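Local structure of transcriptional activator of comK gene (Bacillus halodurans, 2HQB) at residues G263-V268 against E272-I277; Q138-G143 against V184-G189; R23-G28 against D232-V237; S282-I285 against Q289-H292. The protein probably activates transcription of the comK competence gene and, as a BMP lipoprotein, has the two-lobed fold of periplasmic substrate-binding proteins. All blocks are in the same frame, centred on the assembly; numbering follows the deposited sequence.

Contact 1 of 4, residues G263-V268 against E272-I277; sequences GEFSSV and EVREQI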
# COMPACT_ATOMS: atom_id res chain seq x y z
N GLY A 263 6.52 9.06 4.45
CA GLY A 263 7.10 9.88 3.40
C GLY A 263 7.83 11.10 3.92
O GLY A 263 7.68 11.47 5.08
N GLU A 264 8.62 11.73 3.04
CA GLU A 264 9.37 12.88 3.47
C GLU A 264 8.42 13.88 4.06
O GLU A 264 7.43 14.25 3.42
CB GLU A 264 10.16 13.50 2.31
CG GLU A 264 9.37 14.35 1.34
CD GLU A 264 10.28 15.07 0.35
OE1 GLU A 264 11.06 14.39 -0.36
OE2 GLU A 264 10.22 16.32 0.28
N PHE A 265 8.71 14.29 5.28
CA PHE A 265 7.86 15.24 5.97
C PHE A 265 7.86 16.55 5.25
O PHE A 265 8.78 16.84 4.49
CB PHE A 265 8.33 15.47 7.40
CG PHE A 265 8.18 14.27 8.29
CD1 PHE A 265 9.17 13.32 8.37
CD2 PHE A 265 7.02 14.09 9.03
CE1 PHE A 265 9.00 12.19 9.18
CE2 PHE A 265 6.85 12.97 9.84
CZ PHE A 265 7.83 12.03 9.92
N SER A 266 6.82 17.32 5.46
CA SER A 266 6.72 18.63 4.87
C SER A 266 7.60 19.59 5.67
O SER A 266 7.85 19.38 6.87
CB SER A 266 5.29 19.12 4.92
OG SER A 266 5.21 20.44 4.43
N SER A 267 8.07 20.64 4.99
CA SER A 267 8.89 21.69 5.59
C SER A 267 8.07 22.22 6.77
O SER A 267 8.60 22.58 7.83
CB SER A 267 9.08 22.80 4.56
OG SER A 267 7.81 23.19 4.02
N VAL A 268 6.77 22.26 6.53
CA VAL A 268 5.77 22.73 7.48
C VAL A 268 5.83 22.04 8.84
O VAL A 268 5.68 22.68 9.88
CB VAL A 268 4.38 22.52 6.88
CG1 VAL A 268 3.33 22.91 7.86
CG2 VAL A 268 4.23 23.33 5.60
N GLU A 272 10.37 18.90 15.63
CA GLU A 272 10.25 18.07 16.84
C GLU A 272 9.21 16.97 16.64
O GLU A 272 9.42 15.83 17.03
CB GLU A 272 9.83 18.92 18.03
CG GLU A 272 8.42 19.42 17.92
CD GLU A 272 8.25 20.75 18.58
OE1 GLU A 272 8.65 20.85 19.77
OE2 GLU A 272 7.72 21.68 17.93
N VAL A 273 8.08 17.35 16.06
CA VAL A 273 7.02 16.40 15.78
C VAL A 273 7.62 15.20 15.05
O VAL A 273 7.29 14.05 15.34
CB VAL A 273 5.93 17.05 14.90
CG1 VAL A 273 4.81 16.06 14.64
CG2 VAL A 273 5.41 18.31 15.59
N ARG A 274 8.53 15.47 14.10
CA ARG A 274 9.17 14.41 13.34
C ARG A 274 9.85 13.50 14.32
O ARG A 274 9.40 12.37 14.54
CB ARG A 274 10.22 14.96 12.37
CG ARG A 274 9.70 15.99 11.39
CD ARG A 274 10.79 16.61 10.53
NE ARG A 274 10.20 17.62 9.66
CZ ARG A 274 10.80 18.17 8.60
NH1 ARG A 274 12.04 17.79 8.28
NH2 ARG A 274 10.16 19.06 7.86
N GLU A 275 10.94 14.00 14.90
CA GLU A 275 11.76 13.27 15.88
C GLU A 275 10.93 12.32 16.72
O GLU A 275 11.26 11.16 16.86
CB GLU A 275 12.49 14.25 16.81
CG GLU A 275 13.19 15.43 16.12
CD GLU A 275 13.65 16.52 17.10
OE1 GLU A 275 12.80 17.04 17.86
OE2 GLU A 275 14.86 16.85 17.11
N GLN A 276 9.83 12.83 17.26
CA GLN A 276 8.95 12.03 18.09
C GLN A 276 8.51 10.73 17.41
O GLN A 276 8.62 9.64 18.00
CB GLN A 276 7.74 12.85 18.48
CG GLN A 276 6.91 12.16 19.52
CD GLN A 276 5.96 13.11 20.18
OE1 GLN A 276 5.98 14.31 19.89
NE2 GLN A 276 5.12 12.59 21.07
N ILE A 277 8.00 10.87 16.18
CA ILE A 277 7.53 9.77 15.34
C ILE A 277 8.68 8.90 14.86
O ILE A 277 8.65 7.67 15.02
CB ILE A 277 6.82 10.33 14.11
CG1 ILE A 277 5.70 11.25 14.57
CG2 ILE A 277 6.31 9.20 13.21
CD1 ILE A 277 4.91 11.80 13.46
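Phe265 and Arg274 both turn CG anti to their own carbonyl carbon, and the arginine (chi1 -57°) then runs extended from CG to NE, so that it slides past the phenylalanine in the opposite direction. Its aliphatic part lies over one ring face, a CH-pi contact in which CG stands 4.0 Å from the centroid of the Phe265 ring and 17° off its normal. Further out, Phe265 CB sits over a face of the guanidinium, 3.6 Å from Arg274 NE, while NH2 gives a weak, bent hydrogen bond to Ser266 O. The loop 263-268 leaves strand 260-262, an outermost strand of the mixed sheet, and leads toward helix 271-286; Arg274 thus packs the helix against its own lead-in. Within that loop Ser266 OG accepts from Val268 N at 3.2 Å, an ST turn. At the ring edge, Ile277 CD1 comes 4.3 Å from Phe265 CE2, and both side chains also touch Val119 of helix 110-122. An alanine in place of Arg274 would remove the aliphatic cover, probably leaving one face of the Phe265 ring less well packed and Ser266 O without this donor.

Contact 2 of 4, residues Q138-G143 against V184-G189; sequences QPEVEG and VFYPAG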
# COMPACT_ATOMS: atom_id res chain seq x y z
N GLN A 138 -10.12 -1.65 6.57
CA GLN A 138 -8.79 -1.12 6.29
C GLN A 138 -8.07 -0.80 7.61
O GLN A 138 -8.47 0.11 8.35
CB GLN A 138 -8.88 0.13 5.40
CG GLN A 138 -9.29 -0.16 3.95
CD GLN A 138 -9.42 1.07 3.07
OE1 GLN A 138 -8.52 1.93 3.01
NE2 GLN A 138 -10.53 1.16 2.36
N PRO A 139 -7.01 -1.56 7.94
CA PRO A 139 -6.23 -1.35 9.16
C PRO A 139 -5.85 0.10 9.36
O PRO A 139 -6.07 0.64 10.44
CB PRO A 139 -5.02 -2.24 8.93
CG PRO A 139 -5.65 -3.40 8.30
CD PRO A 139 -6.51 -2.75 7.23
N GLU A 140 -5.30 0.73 8.31
CA GLU A 140 -4.91 2.14 8.35
C GLU A 140 -5.97 3.02 9.04
O GLU A 140 -5.62 4.00 9.71
CB GLU A 140 -4.72 2.68 6.93
CG GLU A 140 -4.21 1.68 5.88
CD GLU A 140 -5.31 0.98 5.08
OE1 GLU A 140 -6.28 1.66 4.67
OE2 GLU A 140 -5.19 -0.25 4.84
N VAL A 141 -7.25 2.69 8.86
CA VAL A 141 -8.28 3.51 9.48
C VAL A 141 -8.15 3.51 11.01
O VAL A 141 -8.22 4.57 11.63
CB VAL A 141 -9.72 3.07 9.05
CG1 VAL A 141 -10.77 4.03 9.61
CG2 VAL A 141 -9.82 3.04 7.56
N GLU A 142 -7.95 2.35 11.63
CA GLU A 142 -7.82 2.27 13.09
C GLU A 142 -6.54 2.95 13.54
O GLU A 142 -6.55 3.92 14.29
CB GLU A 142 -7.79 0.81 13.60
CG GLU A 142 -9.13 0.05 13.57
CD GLU A 142 -9.36 -0.77 12.26
OE1 GLU A 142 -9.37 -0.18 11.15
OE2 GLU A 142 -9.54 -2.01 12.37
N GLY A 143 -5.43 2.43 13.07
CA GLY A 143 -4.16 2.99 13.43
C GLY A 143 -4.14 4.48 13.27
O GLY A 143 -3.40 5.14 13.98
N VAL A 184 -7.12 18.27 8.48
CA VAL A 184 -6.04 17.38 8.08
C VAL A 184 -6.76 16.12 7.59
O VAL A 184 -7.54 15.52 8.34
CB VAL A 184 -5.12 17.04 9.24
CG1 VAL A 184 -3.93 16.22 8.75
CG2 VAL A 184 -4.65 18.31 9.90
N PHE A 185 -6.51 15.75 6.33
CA PHE A 185 -7.15 14.58 5.74
C PHE A 185 -6.24 13.39 5.31
O PHE A 185 -5.07 13.54 4.89
CB PHE A 185 -8.01 15.02 4.57
CG PHE A 185 -9.05 16.05 4.94
CD1 PHE A 185 -8.70 17.39 5.11
CD2 PHE A 185 -10.39 15.70 5.05
CE1 PHE A 185 -9.68 18.37 5.38
CE2 PHE A 185 -11.38 16.67 5.31
CZ PHE A 185 -11.02 18.01 5.47
N TYR A 186 -6.80 12.19 5.46
CA TYR A 186 -6.13 10.95 5.11
C TYR A 186 -7.06 10.27 4.12
O TYR A 186 -7.93 9.50 4.52
CB TYR A 186 -5.97 10.07 6.35
CG TYR A 186 -5.16 8.83 6.11
CD1 TYR A 186 -4.06 8.84 5.23
CD2 TYR A 186 -5.44 7.64 6.77
CE1 TYR A 186 -3.27 7.68 5.01
CE2 TYR A 186 -4.65 6.48 6.56
CZ TYR A 186 -3.57 6.53 5.68
OH TYR A 186 -2.78 5.42 5.51
N PRO A 187 -6.93 10.58 2.81
CA PRO A 187 -7.83 9.95 1.82
C PRO A 187 -7.22 8.62 1.38
O PRO A 187 -6.52 8.52 0.38
CB PRO A 187 -7.94 11.02 0.73
CG PRO A 187 -6.58 11.72 0.79
CD PRO A 187 -6.08 11.64 2.21
N ALA A 188 -7.52 7.60 2.18
CA ALA A 188 -6.98 6.27 2.02
C ALA A 188 -7.63 5.36 0.99
O ALA A 188 -8.19 4.30 1.33
CB ALA A 188 -6.94 5.59 3.38
N GLY A 189 -7.51 5.78 -0.27
CA GLY A 189 -8.05 5.02 -1.39
C GLY A 189 -7.20 5.37 -2.57
O GLY A 189 -7.20 6.51 -2.99
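Van der Waals contact between Glu140 and Tyr186 is one part of this buried meeting. The carboxylate chain and the ring cross at about a right angle, their planes 74° apart, and it is the methylene CB of Glu140 that comes to the ring edge, 3.8 Å from Tyr186 CE2 and 3.6 Å from Tyr186 OH. With its CG anti to the backbone N (chi1 -174°), the tyrosine reaches from strand 184-186 across to the first turn of helix 139-150. Ala188 CB lies over one face of the same ring and also faces Glu140 OE1, at 4.2 Å. Phe144, one turn further along the helix, stacks with Tyr186. Just ahead of the helix, the extended side chain of Gln138 ends near Ala188.

Polar groups form the second class. Tyr186 OH is hydrogen-bonded to Thr226 OG1, and Glu140 OE1 takes part in a weak hydrogen bond with Tyr210 OH. Backbone bonds shape both segments: Val141 N donates to Gln138 O at 2.9 Å, and inverse gamma turns centred on Pro187 and Ala188 bend the chain beyond the strand.

Segment 184-189 runs off the carboxyl end of a parallel strand, and 138-143 opens the helix after strand 128-133, a region that in periplasmic binding proteins usually faces the cleft between lobes. A buried carboxylate touched by carbon atoms would normally be costly; here its place in the first turn of a helix, whose amino end is positively polarised, together with the Tyr210 hydroxyl, probably offsets part of that cost.

Contact 3 of 4, residues R23-G28 against D232-V237; sequences RKAYEG and DLYVLV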
# COMPACT_ATOMS: atom_id res chain seq x y z
N ARG A 23 1.01 0.49 -11.39
CA ARG A 23 2.29 1.02 -11.87
C ARG A 23 3.35 0.65 -10.87
O ARG A 23 4.49 0.45 -11.25
CB ARG A 23 2.25 2.54 -12.07
CG ARG A 23 2.27 3.33 -10.81
CD ARG A 23 3.33 4.46 -10.92
NE ARG A 23 3.25 5.30 -9.73
CZ ARG A 23 4.30 5.76 -9.05
NH1 ARG A 23 5.52 5.43 -9.47
NH2 ARG A 23 4.12 6.53 -7.98
N LYS A 24 2.97 0.57 -9.60
CA LYS A 24 3.93 0.16 -8.59
C LYS A 24 4.33 -1.32 -8.87
O LYS A 24 5.37 -1.78 -8.44
CB LYS A 24 3.34 0.36 -7.19
CG LYS A 24 3.14 1.85 -6.78
CD LYS A 24 4.43 2.55 -6.26
CE LYS A 24 4.75 2.22 -4.77
NZ LYS A 24 5.53 3.27 -3.99
N ALA A 25 3.52 -2.06 -9.63
CA ALA A 25 3.90 -3.43 -9.98
C ALA A 25 4.80 -3.39 -11.21
O ALA A 25 5.74 -4.17 -11.31
CB ALA A 25 2.69 -4.28 -10.25
N TYR A 26 4.51 -2.49 -12.16
CA TYR A 26 5.32 -2.32 -13.37
C TYR A 26 6.73 -1.90 -12.95
O TYR A 26 7.73 -2.44 -13.40
CB TYR A 26 4.74 -1.22 -14.29
CG TYR A 26 3.42 -1.58 -14.92
CD1 TYR A 26 2.54 -0.60 -15.33
CD2 TYR A 26 3.02 -2.88 -15.03
CE1 TYR A 26 1.28 -0.94 -15.83
CE2 TYR A 26 1.79 -3.20 -15.52
CZ TYR A 26 0.93 -2.24 -15.91
OH TYR A 26 -0.32 -2.63 -16.31
N GLU A 27 6.83 -0.92 -12.08
CA GLU A 27 8.16 -0.56 -11.68
C GLU A 27 8.81 -1.68 -10.91
O GLU A 27 10.02 -1.81 -10.95
CB GLU A 27 8.17 0.75 -10.88
CG GLU A 27 7.30 0.83 -9.69
CD GLU A 27 6.99 2.28 -9.35
OE1 GLU A 27 6.87 2.59 -8.12
OE2 GLU A 27 6.85 3.10 -10.30
N GLY A 28 8.01 -2.51 -10.24
CA GLY A 28 8.54 -3.62 -9.47
C GLY A 28 9.18 -4.62 -10.41
O GLY A 28 10.31 -5.04 -10.20
N ASP A 232 9.84 -2.44 -4.10
CA ASP A 232 10.83 -3.06 -3.24
C ASP A 232 10.44 -4.47 -2.85
O ASP A 232 11.24 -5.40 -2.92
CB ASP A 232 11.02 -2.24 -1.99
CG ASP A 232 11.77 -1.01 -2.27
OD1 ASP A 232 12.03 -0.78 -3.48
OD2 ASP A 232 12.09 -0.28 -1.32
N LEU A 233 9.20 -4.64 -2.42
CA LEU A 233 8.77 -5.96 -2.06
C LEU A 233 8.92 -6.93 -3.24
O LEU A 233 9.31 -8.09 -3.05
CB LEU A 233 7.32 -5.93 -1.59
CG LEU A 233 7.01 -7.23 -0.87
CD1 LEU A 233 7.94 -7.29 0.32
CD2 LEU A 233 5.56 -7.28 -0.44
N TYR A 234 8.63 -6.48 -4.47
CA TYR A 234 8.75 -7.37 -5.63
C TYR A 234 10.16 -7.85 -5.76
O TYR A 234 10.41 -9.03 -5.85
CB TYR A 234 8.36 -6.68 -6.94
CG TYR A 234 6.92 -6.88 -7.33
CD1 TYR A 234 5.90 -6.22 -6.66
CD2 TYR A 234 6.57 -7.71 -8.39
CE1 TYR A 234 4.58 -6.37 -7.03
CE2 TYR A 234 5.25 -7.86 -8.77
CZ TYR A 234 4.26 -7.19 -8.08
OH TYR A 234 2.93 -7.32 -8.41
N VAL A 235 11.10 -6.91 -5.79
CA VAL A 235 12.49 -7.25 -5.90
C VAL A 235 12.83 -8.17 -4.72
O VAL A 235 13.31 -9.27 -4.92
CB VAL A 235 13.34 -5.95 -5.92
CG1 VAL A 235 14.82 -6.25 -5.86
CG2 VAL A 235 13.02 -5.16 -7.20
N LEU A 236 12.55 -7.73 -3.51
CA LEU A 236 12.83 -8.54 -2.33
C LEU A 236 12.41 -10.00 -2.48
O LEU A 236 13.22 -10.92 -2.30
CB LEU A 236 12.13 -7.93 -1.11
CG LEU A 236 12.07 -8.72 0.21
CD1 LEU A 236 13.49 -9.13 0.63
CD2 LEU A 236 11.45 -7.86 1.29
N VAL A 237 11.14 -10.20 -2.80
CA VAL A 237 10.57 -11.54 -2.96
C VAL A 237 11.18 -12.32 -4.12
O VAL A 237 11.22 -13.53 -4.09
CB VAL A 237 9.03 -11.42 -3.12
CG1 VAL A 237 8.43 -12.75 -3.54
CG2 VAL A 237 8.41 -10.93 -1.80
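Gly28 and Tyr234 bring their CA atoms to 5.4 Å where the axes of segments 23-28 and 232-237 pass 8.8 Å apart, crossing at -40° with both helices running in broadly the same direction. The glycine lets the tyrosine in: Tyr234 CB rests 4.0 Å from Gly28 CA, and a beta carbon on the glycine would have pointed straight at the root of the tyrosine ring. Further along, the phenol end settles beside Ala25, whose CB is 3.6 Å from Tyr234 OH and 4.0 Å from Tyr234 CZ, an approach oblique to the ring. Both helices lie against the parallel sheet that contains strand 7-11. Helix 230-240 follows strand 222-228 of the other sheet, so the chain has crossed between lobes before packing beside helix 23-35, as in periplasmic binding proteins. Toward the sheet, the Tyr234 ring meets Phe68 and Phe93, and Leu233 reaches strands 102-107 and 249-253. On the next residue, CG2 of Val235 comes 4.0 Å from Gly28 O, while the same side chain touches Asn31 a turn further along helix 23-35.

Contact 4 of 4, residues S282-I285 against Q289-H292; sequences STYI and QFPH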
# COMPACT_ATOMS: atom_id res chain seq x y z
N SER A 282 10.99 3.71 15.16
CA SER A 282 12.16 2.89 15.50
C SER A 282 11.85 2.00 16.68
O SER A 282 12.24 0.83 16.72
CB SER A 282 13.34 3.80 15.81
OG SER A 282 12.86 4.99 16.42
N THR A 283 11.13 2.57 17.64
CA THR A 283 10.75 1.81 18.82
C THR A 283 9.91 0.62 18.38
O THR A 283 10.27 -0.53 18.66
CB THR A 283 9.93 2.67 19.78
OG1 THR A 283 10.79 3.64 20.39
CG2 THR A 283 9.23 1.80 20.84
N TYR A 284 8.82 0.92 17.68
CA TYR A 284 7.90 -0.10 17.15
C TYR A 284 8.66 -1.11 16.28
O TYR A 284 8.34 -2.30 16.28
CB TYR A 284 6.78 0.57 16.35
CG TYR A 284 5.87 -0.41 15.64
CD1 TYR A 284 4.74 -0.95 16.28
CD2 TYR A 284 6.19 -0.88 14.36
CE1 TYR A 284 3.96 -1.94 15.65
CE2 TYR A 284 5.43 -1.87 13.73
CZ TYR A 284 4.32 -2.40 14.37
OH TYR A 284 3.60 -3.40 13.72
N ILE A 285 9.66 -0.65 15.54
CA ILE A 285 10.43 -1.60 14.75
C ILE A 285 11.14 -2.65 15.63
O ILE A 285 11.23 -3.82 15.24
CB ILE A 285 11.47 -0.90 13.88
CG1 ILE A 285 10.78 -0.22 12.72
CG2 ILE A 285 12.49 -1.93 13.36
CD1 ILE A 285 11.66 0.74 12.00
N GLN A 289 5.58 -2.07 19.65
CA GLN A 289 4.50 -1.39 20.31
C GLN A 289 4.45 0.11 20.04
O GLN A 289 5.46 0.76 19.75
CB GLN A 289 4.57 -1.65 21.80
CG GLN A 289 4.60 -3.13 22.12
CD GLN A 289 4.85 -3.39 23.58
OE1 GLN A 289 5.71 -2.75 24.19
NE2 GLN A 289 4.12 -4.34 24.16
N PHE A 290 3.24 0.63 20.14
CA PHE A 290 2.98 2.02 19.88
C PHE A 290 3.06 2.87 21.12
O PHE A 290 2.77 2.40 22.22
CB PHE A 290 1.61 2.15 19.21
CG PHE A 290 1.47 1.28 17.99
CD1 PHE A 290 0.97 -0.00 18.08
CD2 PHE A 290 1.97 1.71 16.76
CE1 PHE A 290 0.96 -0.84 16.98
CE2 PHE A 290 1.97 0.88 15.67
CZ PHE A 290 1.47 -0.40 15.77
N PRO A 291 3.49 4.12 20.97
CA PRO A 291 3.64 5.10 22.04
C PRO A 291 2.46 5.26 22.99
O PRO A 291 2.10 6.36 23.33
CB PRO A 291 3.95 6.38 21.29
CG PRO A 291 4.78 5.88 20.18
CD PRO A 291 4.03 4.67 19.71
N HIS A 292 1.84 4.17 23.42
CA HIS A 292 0.76 4.30 24.38
C HIS A 292 0.57 3.01 25.17
O HIS A 292 1.33 2.03 24.94
CB HIS A 292 -0.55 4.76 23.72
CG HIS A 292 -1.30 3.68 22.99
ND1 HIS A 292 -2.68 3.62 22.97
CD2 HIS A 292 -0.87 2.63 22.25
CE1 HIS A 292 -3.07 2.58 22.25
NE2 HIS A 292 -1.99 1.97 21.80
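Gln289 brings its backbone against Tyr284 as the modelled tail folds back along the end of helix 271-286, the last helix of the chain, in a surface contact made of main chain and a second ring against Tyr284. Gln289 N lies 3.6 Å from Tyr284 CD1, and Gln289 O is 3.7 Å from Tyr284 CB and 4.1 Å from Thr283 CG2. Phe290 comes next. Its ring and that of Tyr284 lie side by side and point the same way, the planes 30° apart and the centroids 4.5 Å from each other; they are slid so far that they barely overlap. Tyr284 CD1 lies over one face of Phe290, off its centre, although the exact spacing of the rings is doubtful in this model. Phe290 also meets Tyr114 and, edge to face, Tyr110, both on helix 110-122, so that it lies between that helix and Tyr284 of helix 271-286. A serine in place of Phe290 would probably open a gap beside Tyr284 and deprive the tail of its aromatic hold on helix 110-122. Pro291 then touches Tyr114 and Tyr150. With CG anti to the backbone N (chi1 174°), Tyr284 extends alongside Phe290, and its OH is hydrogen-bonded to OD2 of Asp254.

How the contacts relate
Contact 3 stands apart from the others, packing two helices on the parallel sheet of one lobe, while contacts 1, 2 and 4 belong to the lobe built on the mixed sheet. The centres of contacts 2 and 3 are 23 Å apart, on opposite sides of the chain's centre. Along the sequence, contact 3 spans residues 23 to 237 and so encloses contact 2; contacts 1 and 4 follow in turn. These last two share helix 271-286, with centres 16 Å apart, and helix 110-122 runs beside contacts 1, 2 and 4. Both lobes are thus assembled from distant parts of the chain, with the final helix and tail completing one of them.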